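Local coordinates for DUF3861 domain-containing protein (Pectobacterium atrosepticum SCRI1043, PDB 3CJL), which is of unknown function but forms a two-chain assembly in which a beta hairpin is followed by a bundle of helices, at residues A[5-10]-A[19-24]; A[28-33]-A[51-56]. One frame throughout, in Å; residues are numbered along the deposited sequence.

Contact 1: A[5-10]-A[19-24]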
loop_
_atom_site.group_PDB
_atom_site.type_symbol
_atom_site.label_atom_id
_atom_site.label_comp_id
_atom_site.label_asym_id
_atom_site.label_seq_id
_atom_site.Cartn_x
_atom_site.Cartn_y
_atom_site.Cartn_z
ATOM N N ILE A 5 13.820 7.882 -2.195
ATOM C CA ILE A 5 12.819 8.906 -1.897
ATOM C C ILE A 5 11.867 9.080 -3.071
ATOM O O ILE A 5 12.285 9.230 -4.215
ATOM C CB ILE A 5 13.485 10.262 -1.544
ATOM C CG1 ILE A 5 14.505 10.085 -0.402
ATOM C CG2 ILE A 5 12.441 11.260 -1.119
ATOM C CD1 ILE A 5 15.410 11.313 -0.210
ATOM N N TYR A 6 10.572 9.038 -2.772
ATOM C CA TYR A 6 9.529 9.170 -3.774
ATOM C C TYR A 6 8.579 10.237 -3.326
ATOM O O TYR A 6 8.483 10.490 -2.127
ATOM C CB TYR A 6 8.744 7.849 -3.956
ATOM C CG TYR A 6 9.617 6.677 -4.319
ATOM C CD1 TYR A 6 9.905 6.384 -5.640
ATOM C CD2 TYR A 6 10.178 5.868 -3.328
ATOM C CE1 TYR A 6 10.742 5.320 -5.976
ATOM C CE2 TYR A 6 11.028 4.798 -3.655
ATOM C CZ TYR A 6 11.298 4.533 -4.977
ATOM O OH TYR A 6 12.120 3.481 -5.308
ATOM N N GLN A 7 7.922 10.888 -4.292
ATOM C CA GLN A 7 6.748 11.694 -4.007
ATOM C C GLN A 7 5.540 10.870 -4.453
ATOM O O GLN A 7 5.494 10.399 -5.589
ATOM C CB GLN A 7 6.746 13.025 -4.748
ATOM C CG GLN A 7 5.657 14.008 -4.243
ATOM C CD GLN A 7 5.973 14.605 -2.879
ATOM O OE1 GLN A 7 7.102 14.531 -2.399
ATOM N NE2 GLN A 7 4.969 15.202 -2.250
ATOM N N ILE A 8 4.569 10.713 -3.558
ATOM C CA ILE A 8 3.347 9.983 -3.853
ATOM C C ILE A 8 2.186 10.976 -3.915
ATOM O O ILE A 8 1.939 11.717 -2.960
ATOM C CB ILE A 8 3.013 8.926 -2.767
ATOM C CG1 ILE A 8 4.237 8.078 -2.381
ATOM C CG2 ILE A 8 1.808 8.073 -3.197
ATOM C CD1 ILE A 8 4.920 7.426 -3.506
ATOM N N THR A 9 1.445 10.954 -5.015
ATOM C CA THR A 9 0.306 11.837 -5.199
ATOM C C THR A 9 -0.923 10.997 -5.519
ATOM O O THR A 9 -0.842 10.102 -6.357
ATOM C CB THR A 9 0.587 12.843 -6.349
ATOM O OG1 THR A 9 1.834 13.492 -6.101
ATOM C CG2 THR A 9 -0.551 13.899 -6.506
ATOM N N VAL A 10 -2.037 11.276 -4.834
ATOM C CA VAL A 10 -3.317 10.613 -5.093
ATOM C C VAL A 10 -4.318 11.705 -5.395
ATOM O O VAL A 10 -4.427 12.663 -4.632
ATOM C CB VAL A 10 -3.790 9.762 -3.894
ATOM C CG1 VAL A 10 -5.122 9.039 -4.221
ATOM C CG2 VAL A 10 -2.700 8.760 -3.520
ATOM N N THR A 19 -6.821 16.267 -3.815
ATOM C CA THR A 19 -5.520 15.652 -3.999
ATOM C C THR A 19 -4.779 15.559 -2.688
ATOM O O THR A 19 -5.038 16.308 -1.745
ATOM C CB THR A 19 -4.663 16.502 -4.928
ATOM O OG1 THR A 19 -4.521 17.800 -4.339
ATOM C CG2 THR A 19 -5.328 16.639 -6.328
ATOM N N LEU A 20 -3.853 14.621 -2.637
ATOM C CA LEU A 20 -2.932 14.541 -1.540
ATOM C C LEU A 20 -1.598 14.199 -2.137
ATOM O O LEU A 20 -1.523 13.500 -3.152
ATOM C CB LEU A 20 -3.386 13.542 -0.482
ATOM C CG LEU A 20 -3.243 12.053 -0.702
ATOM C CD1 LEU A 20 -1.919 11.573 -0.238
ATOM C CD2 LEU A 20 -4.355 11.306 0.051
ATOM N N SER A 21 -0.558 14.763 -1.543
ATOM C CA SER A 21 0.810 14.530 -1.975
ATOM C C SER A 21 1.715 14.486 -0.761
ATOM O O SER A 21 1.650 15.372 0.104
ATOM C CB SER A 21 1.263 15.610 -2.940
ATOM O OG SER A 21 2.425 15.204 -3.629
ATOM N N PHE A 22 2.557 13.460 -0.702
ATOM C CA PHE A 22 3.512 13.311 0.384
ATOM C C PHE A 22 4.798 12.652 -0.076
ATOM O O PHE A 22 4.815 11.915 -1.060
ATOM C CB PHE A 22 2.884 12.535 1.557
ATOM C CG PHE A 22 2.474 11.137 1.219
ATOM C CD1 PHE A 22 1.271 10.893 0.593
ATOM C CD2 PHE A 22 3.289 10.055 1.539
ATOM C CE1 PHE A 22 0.872 9.597 0.284
ATOM C CE2 PHE A 22 2.895 8.777 1.232
ATOM C CZ PHE A 22 1.675 8.553 0.596
ATOM N N GLU A 23 5.879 12.966 0.618
ATOM C CA GLU A 23 7.166 12.362 0.335
ATOM C C GLU A 23 7.253 11.081 1.135
ATOM O O GLU A 23 6.782 11.012 2.269
ATOM C CB GLU A 23 8.316 13.251 0.728
ATOM C CG GLU A 23 9.674 12.604 0.507
ATOM C CD GLU A 23 10.791 13.536 0.861
ATOM O OE1 GLU A 23 11.079 14.415 0.048
ATOM O OE2 GLU A 23 11.372 13.385 1.946
ATOM N N PHE A 24 7.847 10.065 0.538
ATOM C CA PHE A 24 8.021 8.823 1.240
ATOM C C PHE A 24 9.265 8.078 0.810
ATOM O O PHE A 24 9.616 8.072 -0.353
ATOM C CB PHE A 24 6.772 7.968 1.100
ATOM C CG PHE A 24 6.670 6.927 2.147
ATOM C CD1 PHE A 24 6.574 7.303 3.497
ATOM C CD2 PHE A 24 6.684 5.580 1.807
ATOM C CE1 PHE A 24 6.513 6.330 4.506
ATOM C CE2 PHE A 24 6.600 4.610 2.794
ATOM C CZ PHE A 24 6.521 4.989 4.149
#

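Contact 2: A[28-33]-A[51-56]. With EDO (1,2-ethanediol), chain C.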
loop_
_atom_site.group_PDB
_atom_site.type_symbol
_atom_site.label_atom_id
_atom_site.label_comp_id
_atom_site.label_asym_id
_atom_site.label_seq_id
_atom_site.Cartn_x
_atom_site.Cartn_y
_atom_site.Cartn_z
ATOM N N ASP A 28 13.814 -0.220 -0.674
ATOM C CA ASP A 28 14.011 -0.982 -1.888
ATOM C C ASP A 28 13.872 -0.009 -3.052
ATOM O O ASP A 28 13.262 1.050 -2.907
ATOM C CB ASP A 28 12.950 -2.064 -2.004
ATOM C CG ASP A 28 13.153 -3.198 -1.014
ATOM O OD1 ASP A 28 14.171 -3.910 -1.142
ATOM O OD2 ASP A 28 12.283 -3.384 -0.128
ATOM N N ASP A 29 14.469 -0.363 -4.183
ATOM C CA ASP A 29 14.314 0.369 -5.423
ATOM C C ASP A 29 12.988 -0.118 -5.992
ATOM O O ASP A 29 12.933 -1.188 -6.576
ATOM C CB ASP A 29 15.490 0.052 -6.363
ATOM C CG ASP A 29 15.407 0.781 -7.681
ATOM O OD1 ASP A 29 14.304 1.199 -8.078
ATOM O OD2 ASP A 29 16.456 0.917 -8.348
ATOM N N LEU A 30 11.928 0.675 -5.810
ATOM C CA LEU A 30 10.568 0.291 -6.201
ATOM C C LEU A 30 10.422 0.004 -7.698
ATOM O O LEU A 30 9.842 -1.007 -8.083
ATOM C CB LEU A 30 9.562 1.366 -5.766
ATOM C CG LEU A 30 8.084 1.183 -6.120
ATOM C CD1 LEU A 30 7.519 -0.119 -5.542
ATOM C CD2 LEU A 30 7.296 2.399 -5.609
ATOM N N PHE A 31 10.964 0.883 -8.529
ATOM C CA PHE A 31 10.912 0.703 -9.978
ATOM C C PHE A 31 11.679 -0.541 -10.427
ATOM O O PHE A 31 11.230 -1.218 -11.338
ATOM C CB PHE A 31 11.379 1.964 -10.709
ATOM C CG PHE A 31 10.392 3.102 -10.628
ATOM C CD1 PHE A 31 10.313 3.901 -9.502
ATOM C CD2 PHE A 31 9.528 3.363 -11.678
ATOM C CE1 PHE A 31 9.379 4.940 -9.417
ATOM C CE2 PHE A 31 8.617 4.405 -11.599
ATOM C CZ PHE A 31 8.551 5.192 -10.459
ATOM N N LYS A 32 12.798 -0.867 -9.776
ATOM C CA LYS A 32 13.533 -2.111 -10.093
ATOM C C LYS A 32 12.736 -3.354 -9.640
ATOM O O LYS A 32 12.681 -4.350 -10.357
ATOM C CB LYS A 32 14.935 -2.096 -9.479
ATOM C CG LYS A 32 15.901 -3.081 -10.105
ATOM C CD LYS A 32 17.299 -2.967 -9.486
ATOM C CE LYS A 32 18.408 -3.336 -10.480
ATOM N NZ LYS A 32 18.325 -4.733 -11.009
ATOM N N LEU A 33 12.096 -3.265 -8.475
ATOM C CA LEU A 33 11.229 -4.333 -7.951
ATOM C C LEU A 33 10.025 -4.590 -8.889
ATOM O O LEU A 33 9.664 -5.751 -9.154
ATOM C CB LEU A 33 10.765 -3.987 -6.524
ATOM C CG LEU A 33 10.378 -5.100 -5.547
ATOM C CD1 LEU A 33 11.588 -5.955 -5.187
ATOM C CD2 LEU A 33 9.759 -4.520 -4.254
ATOM N N PHE A 51 -0.671 -3.784 -6.246
ATOM C CA PHE A 51 -0.369 -4.674 -5.133
ATOM C C PHE A 51 1.015 -4.409 -4.564
ATOM O O PHE A 51 1.164 -4.271 -3.351
ATOM C CB PHE A 51 -0.579 -6.136 -5.602
ATOM C CG PHE A 51 0.215 -7.155 -4.880
ATOM C CD1 PHE A 51 -0.162 -7.611 -3.638
ATOM C CD2 PHE A 51 1.331 -7.704 -5.473
ATOM C CE1 PHE A 51 0.609 -8.573 -3.002
ATOM C CE2 PHE A 51 2.072 -8.651 -4.833
ATOM C CZ PHE A 51 1.710 -9.078 -3.605
HETATM N N MSE A 52 2.010 -4.305 -5.436
HETATM C CA MSE A 52 3.398 -4.069 -5.023
HETATM C C MSE A 52 3.615 -2.674 -4.460
HETATM O O MSE A 52 4.291 -2.517 -3.459
HETATM C CB MSE A 52 4.337 -4.338 -6.191
HETATM C CG MSE A 52 4.446 -5.843 -6.539
HETATM SE SE MSE A 52 5.248 -6.971 -5.113
HETATM C CE MSE A 52 6.672 -5.739 -4.673
ATOM N N VAL A 53 3.008 -1.659 -5.068
ATOM C CA VAL A 53 3.092 -0.288 -4.540
ATOM C C VAL A 53 2.447 -0.207 -3.160
ATOM O O VAL A 53 3.027 0.348 -2.225
ATOM C CB VAL A 53 2.431 0.740 -5.495
ATOM C CG1 VAL A 53 2.270 2.112 -4.823
ATOM C CG2 VAL A 53 3.248 0.865 -6.774
ATOM N N GLY A 54 1.252 -0.768 -3.043
ATOM C CA GLY A 54 0.506 -0.749 -1.801
ATOM C C GLY A 54 1.203 -1.459 -0.670
ATOM O O GLY A 54 1.316 -0.908 0.421
ATOM N N LEU A 55 1.687 -2.664 -0.952
ATOM C CA LEU A 55 2.458 -3.478 0.004
ATOM C C LEU A 55 3.764 -2.815 0.531
ATOM O O LEU A 55 4.070 -2.895 1.720
ATOM C CB LEU A 55 2.806 -4.800 -0.669
ATOM C CG LEU A 55 3.514 -5.888 0.116
ATOM C CD1 LEU A 55 2.613 -6.363 1.225
ATOM C CD2 LEU A 55 3.876 -7.014 -0.839
ATOM N N LYS A 56 4.549 -2.217 -0.367
ATOM C CA LYS A 56 5.766 -1.508 0.017
ATOM C C LYS A 56 5.459 -0.245 0.833
ATOM O O LYS A 56 6.176 0.064 1.767
ATOM C CB LYS A 56 6.627 -1.134 -1.196
ATOM C CG LYS A 56 7.091 -2.267 -2.108
ATOM C CD LYS A 56 7.602 -3.525 -1.417
ATOM C CE LYS A 56 8.929 -3.353 -0.788
ATOM N NZ LYS A 56 9.419 -4.711 -0.304
HETATM C C1 EDO C . 9.661 -8.884 -3.553
HETATM O O1 EDO C . 8.538 -9.624 -4.057
HETATM C C2 EDO C . 9.258 -8.108 -2.299
HETATM O O2 EDO C . 10.358 -7.319 -1.808
#

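Contact 1: A[5-10]-A[19-24]
Tyr6, Ile8 and Val10 pair with Phe24, Phe22 and Leu20 as antiparallel hydrogen-bonded pairs, their N-H and C=O groups answering each other on strands whose axes approach to 4.6 Å at 161°. Of these bonds, Ile8 N to Phe22 O is the straightest, 176° at the hydrogen. Where the strands meet as non-hydrogen-bonded pairs, Gln7 with Glu23 and Thr9 with Ser21, the side chains fall on one face of the sheet and all four are polar. Ser21 OG is their hub. The side chain of Gln7 bends at chi2, which turns CD back toward the facing strand, and its NE2 donates to Ser21 OG at 2.9 Å, with the hydroxyl oxygen lying in the amide plane. Thr9 OG1 meets the same oxygen at 3.1 Å, so two groups of the facing strand grip it. Further along, Ile5 CG2 rests on the extended chain of Glu23, 3.4 Å from CD, while Glu23 OE1 turns to Lys13 of the second subunit in a salt bridge. The two strands are the arms of a beta hairpin, and residues 6-10 also pair antiparallel with a strand of that subunit, which carries the sheet across the interface. The other face is apolar and aromatic apart from the hydroxyl of Tyr6. Phe22 CG sits between its backbone N and carbonyl carbon (chi1 62°), and Ile8 CB covers one ring face in a CH-pi contact, 3.9 Å from the centroid and offset toward the rim. Beside it, Val10 CB meets Leu20 CG at 4.0 Å, and the Phe24 side chain packs on Leu57, Glu60 and Val61 of helix 45-64.

Contact 2: A[28-33]-A[51-56]
Lys56 NZ is gripped by two partners: Asp28 OD2, at 3.2 Å in a salt bridge, and hydroxyl O2 of a bound 1,2-ethanediol, probably left from the crystallisation liquor. The ammonium nitrogen meets OD2 from above the carboxylate plane, 48° out of it, and the two side chains cross at about a right angle. The lysine chain bends at chi2 and chi3, and its methylene groups pack against leucines. Leu33 and Lys56 reach toward each other tip to tip, with Leu33 CD2 3.7 Å from Lys56 CD. Leu30 instead slides past the lysine in the opposite direction, its CD1 4.1 Å from Lys56 CG. One lysine thus offers its aliphatic part to the helix that begins at Leu30 and its charge to the residue two places before that helix. On the neighbouring turn of helix 45-64, selenomethionine Met52 folds at chi2 and chi3 and brings CE to 3.3 Å from Leu33 CD2, a close approach for two methyl carbons, the two side chains crossing at about a right angle. Leu30 CD2 reaches Val53 CG2 more loosely, at 4.5 Å. Met52 also packs on Leu34 and Val37, extending the apolar seam along helix 30-37. At the start of that helix Asp29 is the N-cap residue: its OD1 accepts from Lys32 N at 3.1 Å, from above the carboxylate plane. The whole is helix-against-helix packing in the helical part of the DUF3861 fold, where an apolar seam ends in a salt bridge just ahead of a capped helix N-terminus.

The two contacts follow one another along the chain, and strand 19-26 leads directly into helix 30-37. The centre of contact 1 lies about 13 Å from the centre of the chain, that of contact 2 about 5 Å, though both are only partly buried. Contact 1 holds strand to strand chiefly through regular backbone bonds, with polar and apolar groups sorted onto opposite faces; contact 2 has no backbone bond between its segments and relies on side chains alone, one ion pair and aliphatic groups in contact. They meet at Tyr6, whose OH probably hydrogen-bonds Leu30 N while its ring packs on Phe31, tying the hairpin to the first turn of the helix. Both contacts also touch the second subunit.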